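Local coordinates for protein STING-associated CdnE c-di-GMP synthase (Flavobacteriaceae, PDB 6WT8) that probably synthesises the cyclic dinucleotide c-di-GMP as the CD-NTase of a STING-linked CBASS antiphage defence system, at residues 214-219 / 239-244. Numbering follows the deposited sequence.
Sequences KSRKGI and IERINV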
ATOM      1  N   LYS A 214      -8.641  10.882 -10.562  1.00 20.64           N
ATOM      2  CA  LYS A 214      -8.590   9.476 -10.953  1.00 21.24           C
ATOM      3  C   LYS A 214      -8.262   8.550  -9.778  1.00 18.85           C
ATOM      4  O   LYS A 214      -8.750   7.426  -9.706  1.00 19.38           O
ATOM      5  CB  LYS A 214      -7.554   9.342 -12.067  1.00 30.71           C
ATOM      6  CG  LYS A 214      -7.422   7.962 -12.619  1.00 39.04           C
ATOM      7  CD  LYS A 214      -6.343   7.871 -13.721  1.00 43.90           C
ATOM      8  CE  LYS A 214      -6.082   6.392 -14.074  1.00 48.35           C
ATOM      9  NZ  LYS A 214      -4.872   6.186 -14.918  1.00 53.46           N
ATOM     10  N   SER A 215      -7.476   9.031  -8.829  1.00 18.50           N
ATOM     11  CA  SER A 215      -7.044   8.172  -7.743  1.00 17.33           C
ATOM     12  C   SER A 215      -8.174   7.853  -6.780  1.00 16.47           C
ATOM     13  O   SER A 215      -8.036   6.928  -5.963  1.00 16.76           O
ATOM     14  CB  SER A 215      -5.885   8.827  -6.983  1.00 19.41           C
ATOM     15  OG  SER A 215      -6.288  10.063  -6.383  1.00 22.30           O
ATOM     16  N   ARG A 216      -9.252   8.641  -6.813  1.00 15.51           N
ATOM     17  CA  ARG A 216     -10.388   8.379  -5.926  1.00 14.43           C
ATOM     18  C   ARG A 216     -11.353   7.351  -6.495  1.00 15.07           C
ATOM     19  O   ARG A 216     -12.298   6.984  -5.812  1.00 17.76           O
ATOM     20  CB  ARG A 216     -11.148   9.659  -5.663  1.00 16.21           C
ATOM     21  CG  ARG A 216     -10.335  10.706  -4.896  1.00 16.05           C
ATOM     22  CD  ARG A 216     -11.197  11.962  -4.769  1.00 16.98           C
ATOM     23  NE  ARG A 216     -10.487  13.161  -4.288  1.00 22.13           N
ATOM     24  CZ  ARG A 216     -10.411  13.499  -3.009  1.00 24.85           C
ATOM     25  NH1 ARG A 216     -10.963  12.731  -2.062  1.00 24.74           N
ATOM     26  NH2 ARG A 216      -9.803  14.647  -2.679  1.00 26.95           N
ATOM     27  N   LYS A 217     -11.123   6.866  -7.705  1.00 15.02           N
ATOM     28  CA  LYS A 217     -12.002   5.837  -8.252  1.00 15.67           C
ATOM     29  C   LYS A 217     -11.816   4.526  -7.506  1.00 16.65           C
ATOM     30  O   LYS A 217     -10.679   4.114  -7.230  1.00 18.44           O
ATOM     31  CB  LYS A 217     -11.714   5.627  -9.736  1.00 23.60           C
ATOM     32  CG  LYS A 217     -12.027   6.800 -10.598  1.00 32.26           C
ATOM     33  CD  LYS A 217     -11.875   6.494 -12.091  1.00 36.16           C
ATOM     34  CE  LYS A 217     -12.910   5.499 -12.498  1.00 38.61           C
ATOM     35  NZ  LYS A 217     -14.079   5.948 -13.303  1.00 36.06           N
ATOM     36  N   GLY A 218     -12.934   3.870  -7.158  1.00 17.32           N
ATOM     37  CA  GLY A 218     -12.897   2.613  -6.446  1.00 17.14           C
ATOM     38  C   GLY A 218     -13.040   1.436  -7.392  1.00 16.68           C
ATOM     39  O   GLY A 218     -13.410   1.601  -8.569  1.00 16.98           O
ATOM     40  N   ILE A 219     -12.684   0.261  -6.873  1.00 14.47           N
ATOM     41  CA  ILE A 219     -12.975  -0.958  -7.625  1.00 13.64           C
ATOM     42  C   ILE A 219     -13.773  -1.916  -6.768  1.00 16.22           C
ATOM     43  O   ILE A 219     -13.672  -1.962  -5.539  1.00 17.28           O
ATOM     44  CB  ILE A 219     -11.701  -1.647  -8.152  1.00 14.28           C
ATOM     45  CG1 ILE A 219     -10.729  -2.036  -7.006  1.00 16.17           C
ATOM     46  CG2 ILE A 219     -10.998  -0.735  -9.201  1.00 17.50           C
ATOM     47  CD1 ILE A 219      -9.524  -2.828  -7.507  1.00 16.73           C
ATOM     48  N   ILE A 239      -2.297   4.523  -2.836  1.00 13.54           N
ATOM     49  CA  ILE A 239      -1.045   4.713  -3.574  1.00 14.73           C
ATOM     50  C   ILE A 239      -0.770   6.195  -3.745  1.00 14.40           C
ATOM     51  O   ILE A 239       0.329   6.685  -3.456  1.00 15.53           O
ATOM     52  CB  ILE A 239      -1.086   3.989  -4.933  1.00 16.38           C
ATOM     53  CG1 ILE A 239      -1.018   2.489  -4.708  1.00 17.00           C
ATOM     54  CG2 ILE A 239      -0.004   4.507  -5.861  1.00 14.98           C
ATOM     55  CD1 ILE A 239      -1.515   1.691  -5.915  1.00 18.80           C
ATOM     56  N   GLU A 240      -1.753   6.950  -4.270  1.00 12.99           N
ATOM     57  CA  GLU A 240      -1.526   8.356  -4.521  1.00 13.77           C
ATOM     58  C   GLU A 240      -1.197   9.089  -3.239  1.00 14.86           C
ATOM     59  O   GLU A 240      -0.279   9.918  -3.215  1.00 15.62           O
ATOM     60  CB  GLU A 240      -2.749   8.951  -5.214  1.00 16.40           C
ATOM     61  CG  GLU A 240      -2.581  10.437  -5.601  1.00 20.65           C
ATOM     62  CD  GLU A 240      -1.625  10.661  -6.775  1.00 36.75           C
ATOM     63  OE1 GLU A 240      -1.331  11.845  -7.060  1.00 48.96           O
ATOM     64  OE2 GLU A 240      -1.174   9.681  -7.400  1.00 42.97           O
ATOM     65  N   ARG A 241      -1.940   8.821  -2.160  1.00 13.34           N
ATOM     66  CA  ARG A 241      -1.744   9.621  -0.953  1.00 13.36           C
ATOM     67  C   ARG A 241      -0.393   9.320  -0.294  1.00 13.56           C
ATOM     68  O   ARG A 241       0.254  10.249   0.210  1.00 14.18           O
ATOM     69  CB  ARG A 241      -2.905   9.390   0.017  1.00 14.07           C
ATOM     70  CG  ARG A 241      -4.170  10.158  -0.389  1.00 13.38           C
ATOM     71  CD  ARG A 241      -5.299   9.820   0.611  1.00 14.26           C
ATOM     72  NE  ARG A 241      -6.431  10.693   0.221  1.00 16.32           N
ATOM     73  CZ  ARG A 241      -7.637  10.644   0.793  1.00 18.82           C
ATOM     74  NH1 ARG A 241      -7.927   9.771   1.768  1.00 17.53           N
ATOM     75  NH2 ARG A 241      -8.577  11.506   0.366  1.00 18.94           N
ATOM     76  N   ILE A 242       0.018   8.032  -0.256  1.00 13.06           N
ATOM     77  CA  ILE A 242       1.342   7.711   0.288  1.00 12.51           C
ATOM     78  C   ILE A 242       2.437   8.352  -0.563  1.00 13.87           C
ATOM     79  O   ILE A 242       3.403   8.935  -0.030  1.00 14.15           O
ATOM     80  CB  ILE A 242       1.500   6.192   0.420  1.00 11.42           C
ATOM     81  CG1 ILE A 242       0.597   5.745   1.580  1.00 13.09           C
ATOM     82  CG2 ILE A 242       2.958   5.825   0.676  1.00 14.48           C
ATOM     83  CD1 ILE A 242       0.388   4.188   1.534  1.00 17.29           C
ATOM     84  N   ASN A 243       2.307   8.273  -1.890  1.00 13.72           N
ATOM     85  CA  ASN A 243       3.345   8.868  -2.739  1.00 13.76           C
ATOM     86  C   ASN A 243       3.415  10.381  -2.554  1.00 15.22           C
ATOM     87  O   ASN A 243       4.511  10.971  -2.445  1.00 16.74           O
ATOM     88  CB  ASN A 243       3.099   8.473  -4.193  1.00 14.98           C
ATOM     89  CG  ASN A 243       3.514   7.033  -4.475  1.00 15.71           C
ATOM     90  OD1 ASN A 243       4.292   6.431  -3.712  1.00 18.50           O
ATOM     91  ND2 ASN A 243       2.976   6.448  -5.566  1.00 20.83           N
ATOM     92  N   VAL A 244       2.254  11.038  -2.450  1.00 14.71           N
ATOM     93  CA  VAL A 244       2.243  12.490  -2.268  1.00 17.09           C
ATOM     94  C   VAL A 244       2.789  12.881  -0.907  1.00 15.52           C
ATOM     95  O   VAL A 244       3.616  13.795  -0.791  1.00 16.71           O
ATOM     96  CB  VAL A 244       0.809  13.011  -2.452  1.00 15.17           C
ATOM     97  CG1 VAL A 244       0.700  14.367  -1.861  1.00 16.71           C
ATOM     98  CG2 VAL A 244       0.503  12.994  -3.867  1.00 16.38           C
TER
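The guanidinium groups of Arg216 and Arg241 approach obliquely, their planes turned 89° apart, so the two cations do not stack. Their nearest atoms, Arg216 NH1 and Arg241 NH2, are 3.6 Å apart. Around them, the Arg216 side chain touches Phe208 and Thr211 of helix 206-211, and that of Arg241 touches Tyr286 of helix 278-287. Both chains run extended from CG to NE and cross at about a right angle. Each has a partner beyond the pair: Arg216 NE forms a salt bridge with Asp213, just before the 3-10 segment 214-216, and Arg241 NH1 donates to the carbonyl of Val325. Away from the arginine ends, the backbones come nearest at Ser215 and Glu240, CA to CA 6.4 Å. Here the touch is van der Waals: Ser215 CB lies 3.6 Å from Glu240 CB, and the hydroxyl Ser215 OG rests 3.8 Å from Glu240 CG. With CG anti to the backbone N (chi1 -177°) and a bend at chi2 (72°), Glu240 offers its methylene groups to the serine and turns its carboxylate away from it. Leu237, one turn earlier on helix 235-248, also packs on Ser215 and Arg216. The contact thus brings the 3-10 segment leading into strand 218-221, which pairs with strand 192-204 of the mixed sheet, against that helix at the surface, burying 121 Å². The two like charges would be expected to work against this small touch, a repulsion probably eased by the carboxylate of Asp213 at Arg216 and, less strongly, by the Val325 carbonyl at Arg241.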